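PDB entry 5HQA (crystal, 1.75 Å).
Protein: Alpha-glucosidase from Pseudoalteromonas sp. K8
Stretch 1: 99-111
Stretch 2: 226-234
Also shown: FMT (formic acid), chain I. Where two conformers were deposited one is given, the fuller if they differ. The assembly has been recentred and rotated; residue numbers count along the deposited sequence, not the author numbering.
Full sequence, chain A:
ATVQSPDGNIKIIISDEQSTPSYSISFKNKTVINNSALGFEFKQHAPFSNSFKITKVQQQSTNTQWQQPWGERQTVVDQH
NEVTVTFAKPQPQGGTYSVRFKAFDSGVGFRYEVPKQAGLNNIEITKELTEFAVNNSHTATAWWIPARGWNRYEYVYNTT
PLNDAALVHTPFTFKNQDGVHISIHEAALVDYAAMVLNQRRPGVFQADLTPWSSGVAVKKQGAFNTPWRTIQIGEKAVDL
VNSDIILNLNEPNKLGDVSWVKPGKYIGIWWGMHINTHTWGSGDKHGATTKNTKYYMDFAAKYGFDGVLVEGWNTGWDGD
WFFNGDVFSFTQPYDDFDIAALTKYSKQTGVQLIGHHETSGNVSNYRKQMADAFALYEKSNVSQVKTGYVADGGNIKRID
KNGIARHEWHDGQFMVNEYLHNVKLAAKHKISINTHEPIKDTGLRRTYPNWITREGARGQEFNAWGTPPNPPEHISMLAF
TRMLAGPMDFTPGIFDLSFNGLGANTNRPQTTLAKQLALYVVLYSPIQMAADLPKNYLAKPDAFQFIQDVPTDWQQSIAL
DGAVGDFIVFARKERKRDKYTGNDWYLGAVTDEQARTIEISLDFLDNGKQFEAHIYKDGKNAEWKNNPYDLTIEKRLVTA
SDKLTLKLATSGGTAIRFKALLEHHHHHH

Stretch 1, residues 99-111: VRFKAFDSGVGFR
Stretch 2 226-234: TPWRTIQIG

Stretch 1 is a hairpin: strand 99-104, a type I turn from Phe-104 to Gly-107, then strand 107-111. Stretch 2 lays its strand antiparallel against 107-111, axes 159° apart and 4.4 Å at closest approach, burying 735 Å² in all.

Thr-226 (chi1 p) leads in, its OG1 hydrogen-bonded to Pro-227 O at 2.9 Å. A water accepts from Arg-111 NH1 (2.9 Å) and donates to Thr-226 O (2.7 Å).

Trp-228 (phi/psi -74/139; chi1 m, chi2 89°) gives up the largest area, 150 Å². Its indole lies across the hairpin: Arg-111, extended from chi1 p through chi2 and chi3 t, sets CG 3.9 Å from the six-membered ring centroid, almost on the normal, with its guanidinium also presenting a face to the indole. Lys-102 CE reaches Trp-228 CH2 at 3.7 Å. Gly-109 C meets the edge of the indole, 3.6 Å from Trp-228 CE3.

Arg-229 (-98/130) pairs with Phe-110: Arg-229 N to Phe-110 O is 2.7 Å, and Phe-110 N to Arg-229 O 2.9 Å. Phe-110, chi1 p and chi2 91°, places its ring face 3.9 Å, centroid to atom, from Arg-229 CB. The arginine (m, p, t) then leads its charge away to partners elsewhere in the structure.

Thr-230 (-119/140; chi1 p) faces Gly-109, CA to CA 4.4 Å, on the opposite sheet face from Arg-229.

Ile-231 (-129/101; m, t) pairs with Val-108 (chi1 m): Ile-231 N to Val-108 O is 2.8 Å, Val-108 N to Ile-231 O 2.9 Å. Branched apolar chains pack here, Val-108 CG2 to Ile-231 CB at 3.9 Å.

Gln-232 (-82/140; m, t) opposes Gly-107, CA to CA 4.1 Å. Gly-107's phi/psi of 157/-175 demands glycine, and a CB would clash with Ile-231 O.

Ile-233 (-139/129; m, t) closes the ladder, N to Ser-106 O at 3.1 Å, before extended Gly-234.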

# COMPACT_ATOMS: atom_id res chain seq x y z
N VAL A 99 -5.59 3.43 27.46
CA VAL A 99 -4.78 3.44 26.25
C VAL A 99 -3.78 2.29 26.37
O VAL A 99 -3.11 2.16 27.40
CB VAL A 99 -4.07 4.78 26.04
CG1 VAL A 99 -3.32 4.77 24.72
CG2 VAL A 99 -5.08 5.91 26.00
N ARG A 100 -3.73 1.45 25.35
CA ARG A 100 -2.81 0.32 25.31
C ARG A 100 -1.65 0.72 24.41
O ARG A 100 -1.86 1.12 23.27
CB ARG A 100 -3.51 -0.92 24.77
CG ARG A 100 -2.66 -2.20 24.78
CD ARG A 100 -3.45 -3.40 24.25
NE ARG A 100 -4.69 -3.58 25.01
CZ ARG A 100 -4.81 -4.33 26.11
NH1 ARG A 100 -3.78 -5.01 26.60
NH2 ARG A 100 -5.99 -4.39 26.72
N PHE A 101 -0.42 0.62 24.94
CA PHE A 101 0.80 0.91 24.19
C PHE A 101 1.59 -0.37 23.98
O PHE A 101 1.77 -1.15 24.92
CB PHE A 101 1.69 1.90 24.94
CG PHE A 101 1.10 3.27 25.09
CD1 PHE A 101 1.47 4.31 24.25
CD2 PHE A 101 0.17 3.51 26.09
CE1 PHE A 101 0.93 5.57 24.39
CE2 PHE A 101 -0.38 4.78 26.24
CZ PHE A 101 0.00 5.80 25.39
N LYS A 102 2.07 -0.58 22.75
CA LYS A 102 2.97 -1.68 22.44
C LYS A 102 4.27 -1.09 21.93
O LYS A 102 4.26 -0.32 20.96
CB LYS A 102 2.36 -2.63 21.41
CG LYS A 102 1.15 -3.41 21.92
CD LYS A 102 0.63 -4.36 20.86
CE LYS A 102 -0.43 -5.30 21.42
NZ LYS A 102 -0.77 -6.37 20.42
N ALA A 103 5.38 -1.42 22.58
CA ALA A 103 6.69 -0.86 22.23
C ALA A 103 7.53 -1.97 21.61
O ALA A 103 7.87 -2.94 22.29
CB ALA A 103 7.37 -0.27 23.46
N PHE A 104 7.85 -1.81 20.33
CA PHE A 104 8.74 -2.69 19.58
C PHE A 104 10.10 -2.02 19.42
O PHE A 104 10.23 -0.80 19.57
CB PHE A 104 8.19 -3.00 18.19
CG PHE A 104 6.80 -3.56 18.17
CD1 PHE A 104 6.60 -4.92 17.94
CD2 PHE A 104 5.69 -2.74 18.34
CE1 PHE A 104 5.33 -5.45 17.90
CE2 PHE A 104 4.41 -3.26 18.31
CZ PHE A 104 4.23 -4.62 18.09
N ASP A 105 11.11 -2.82 19.07
CA ASP A 105 12.40 -2.21 18.76
C ASP A 105 12.32 -1.26 17.56
O ASP A 105 13.15 -0.35 17.46
CB ASP A 105 13.45 -3.29 18.49
CG ASP A 105 13.85 -4.03 19.75
OD1 ASP A 105 13.54 -3.53 20.86
OD2 ASP A 105 14.48 -5.10 19.64
N SER A 106 11.34 -1.43 16.68
CA SER A 106 11.23 -0.60 15.49
C SER A 106 10.15 0.48 15.58
O SER A 106 9.96 1.21 14.61
CB SER A 106 10.96 -1.48 14.27
OG SER A 106 9.76 -2.21 14.43
N GLY A 107 9.45 0.61 16.70
CA GLY A 107 8.42 1.63 16.80
C GLY A 107 7.39 1.29 17.86
O GLY A 107 7.51 0.32 18.60
N VAL A 108 6.36 2.14 17.92
CA VAL A 108 5.33 1.98 18.94
C VAL A 108 3.95 2.08 18.32
O VAL A 108 3.73 2.82 17.35
CB VAL A 108 5.48 3.01 20.09
CG1 VAL A 108 6.91 3.05 20.60
CG2 VAL A 108 5.03 4.38 19.65
N GLY A 109 3.02 1.33 18.87
CA GLY A 109 1.62 1.42 18.51
C GLY A 109 0.80 1.69 19.76
O GLY A 109 1.13 1.18 20.84
N PHE A 110 -0.25 2.50 19.62
CA PHE A 110 -1.16 2.66 20.75
C PHE A 110 -2.60 2.82 20.25
O PHE A 110 -2.84 3.26 19.13
CB PHE A 110 -0.77 3.85 21.67
CG PHE A 110 -0.82 5.21 21.01
CD1 PHE A 110 -1.98 5.97 21.07
CD2 PHE A 110 0.30 5.74 20.39
CE1 PHE A 110 -2.04 7.23 20.48
CE2 PHE A 110 0.26 7.00 19.79
CZ PHE A 110 -0.92 7.75 19.84
N ARG A 111 -3.54 2.42 21.11
CA ARG A 111 -4.95 2.60 20.79
C ARG A 111 -5.72 2.87 22.07
O ARG A 111 -5.28 2.51 23.17
CB ARG A 111 -5.54 1.38 20.07
CG ARG A 111 -5.77 0.19 20.98
CD ARG A 111 -6.48 -0.93 20.25
NE ARG A 111 -6.78 -2.03 21.15
CZ ARG A 111 -7.19 -3.23 20.74
NH1 ARG A 111 -7.35 -3.47 19.45
NH2 ARG A 111 -7.44 -4.18 21.63
N THR A 226 -10.28 2.44 19.31
CA THR A 226 -9.79 3.05 18.08
C THR A 226 -8.90 2.07 17.34
O THR A 226 -8.44 1.07 17.90
CB THR A 226 -9.00 4.32 18.39
OG1 THR A 226 -7.79 3.97 19.07
CG2 THR A 226 -9.83 5.30 19.23
N PRO A 227 -8.60 2.34 16.07
CA PRO A 227 -7.47 1.67 15.43
C PRO A 227 -6.18 2.01 16.16
O PRO A 227 -6.13 2.92 16.99
CB PRO A 227 -7.47 2.22 13.99
CG PRO A 227 -8.87 2.80 13.80
CD PRO A 227 -9.27 3.29 15.16
N TRP A 228 -5.12 1.28 15.84
CA TRP A 228 -3.81 1.61 16.38
C TRP A 228 -3.24 2.84 15.69
O TRP A 228 -3.38 3.01 14.48
CB TRP A 228 -2.86 0.43 16.19
CG TRP A 228 -3.27 -0.78 16.97
CD1 TRP A 228 -4.10 -1.78 16.55
CD2 TRP A 228 -2.87 -1.11 18.30
NE1 TRP A 228 -4.25 -2.71 17.56
CE2 TRP A 228 -3.51 -2.32 18.64
CE3 TRP A 228 -2.04 -0.49 19.25
CZ2 TRP A 228 -3.33 -2.94 19.89
CZ3 TRP A 228 -1.87 -1.10 20.49
CH2 TRP A 228 -2.51 -2.31 20.80
N ARG A 229 -2.61 3.72 16.47
CA ARG A 229 -1.78 4.80 15.93
C ARG A 229 -0.34 4.32 16.01
O ARG A 229 0.08 3.81 17.05
CB ARG A 229 -1.96 6.08 16.75
CG ARG A 229 -3.26 6.83 16.50
CD ARG A 229 -4.49 6.13 17.10
NE ARG A 229 -5.73 6.77 16.63
CZ ARG A 229 -6.26 6.54 15.42
NH1 ARG A 229 -5.68 5.67 14.58
NH2 ARG A 229 -7.37 7.17 15.06
N THR A 230 0.41 4.44 14.91
CA THR A 230 1.74 3.85 14.86
C THR A 230 2.80 4.92 14.64
O THR A 230 2.61 5.85 13.85
CB THR A 230 1.88 2.76 13.76
OG1 THR A 230 1.69 3.33 12.46
CG2 THR A 230 0.84 1.67 13.97
N ILE A 231 3.92 4.77 15.34
CA ILE A 231 5.07 5.66 15.21
C ILE A 231 6.29 4.77 15.01
O ILE A 231 6.82 4.20 15.97
CB ILE A 231 5.25 6.57 16.44
CG1 ILE A 231 3.95 7.32 16.74
CG2 ILE A 231 6.41 7.53 16.19
CD1 ILE A 231 3.96 8.06 18.08
N GLN A 232 6.74 4.64 13.76
CA GLN A 232 7.98 3.93 13.49
C GLN A 232 9.15 4.86 13.72
O GLN A 232 9.10 6.05 13.36
CB GLN A 232 7.99 3.42 12.04
CG GLN A 232 6.95 2.34 11.77
CD GLN A 232 7.07 1.78 10.37
OE1 GLN A 232 6.18 1.95 9.52
NE2 GLN A 232 8.17 1.08 10.12
N ILE A 233 10.22 4.33 14.31
CA ILE A 233 11.40 5.11 14.66
C ILE A 233 12.62 4.26 14.34
O ILE A 233 12.71 3.12 14.79
CB ILE A 233 11.41 5.51 16.15
CG1 ILE A 233 10.11 6.23 16.53
CG2 ILE A 233 12.65 6.34 16.47
CD1 ILE A 233 9.91 6.38 18.04
N GLY A 234 13.58 4.82 13.60
CA GLY A 234 14.80 4.10 13.32
C GLY A 234 15.97 5.01 13.03
O GLY A 234 15.80 6.17 12.62
C FMT I . -4.61 -5.87 30.03
O1 FMT I . -5.40 -4.94 29.91
O2 FMT I . -4.66 -6.91 29.36
O HOH W 1 14.54 1.27 15.47
O HOH W 2 10.56 1.18 11.93
O HOH W 3 -7.95 -1.52 17.35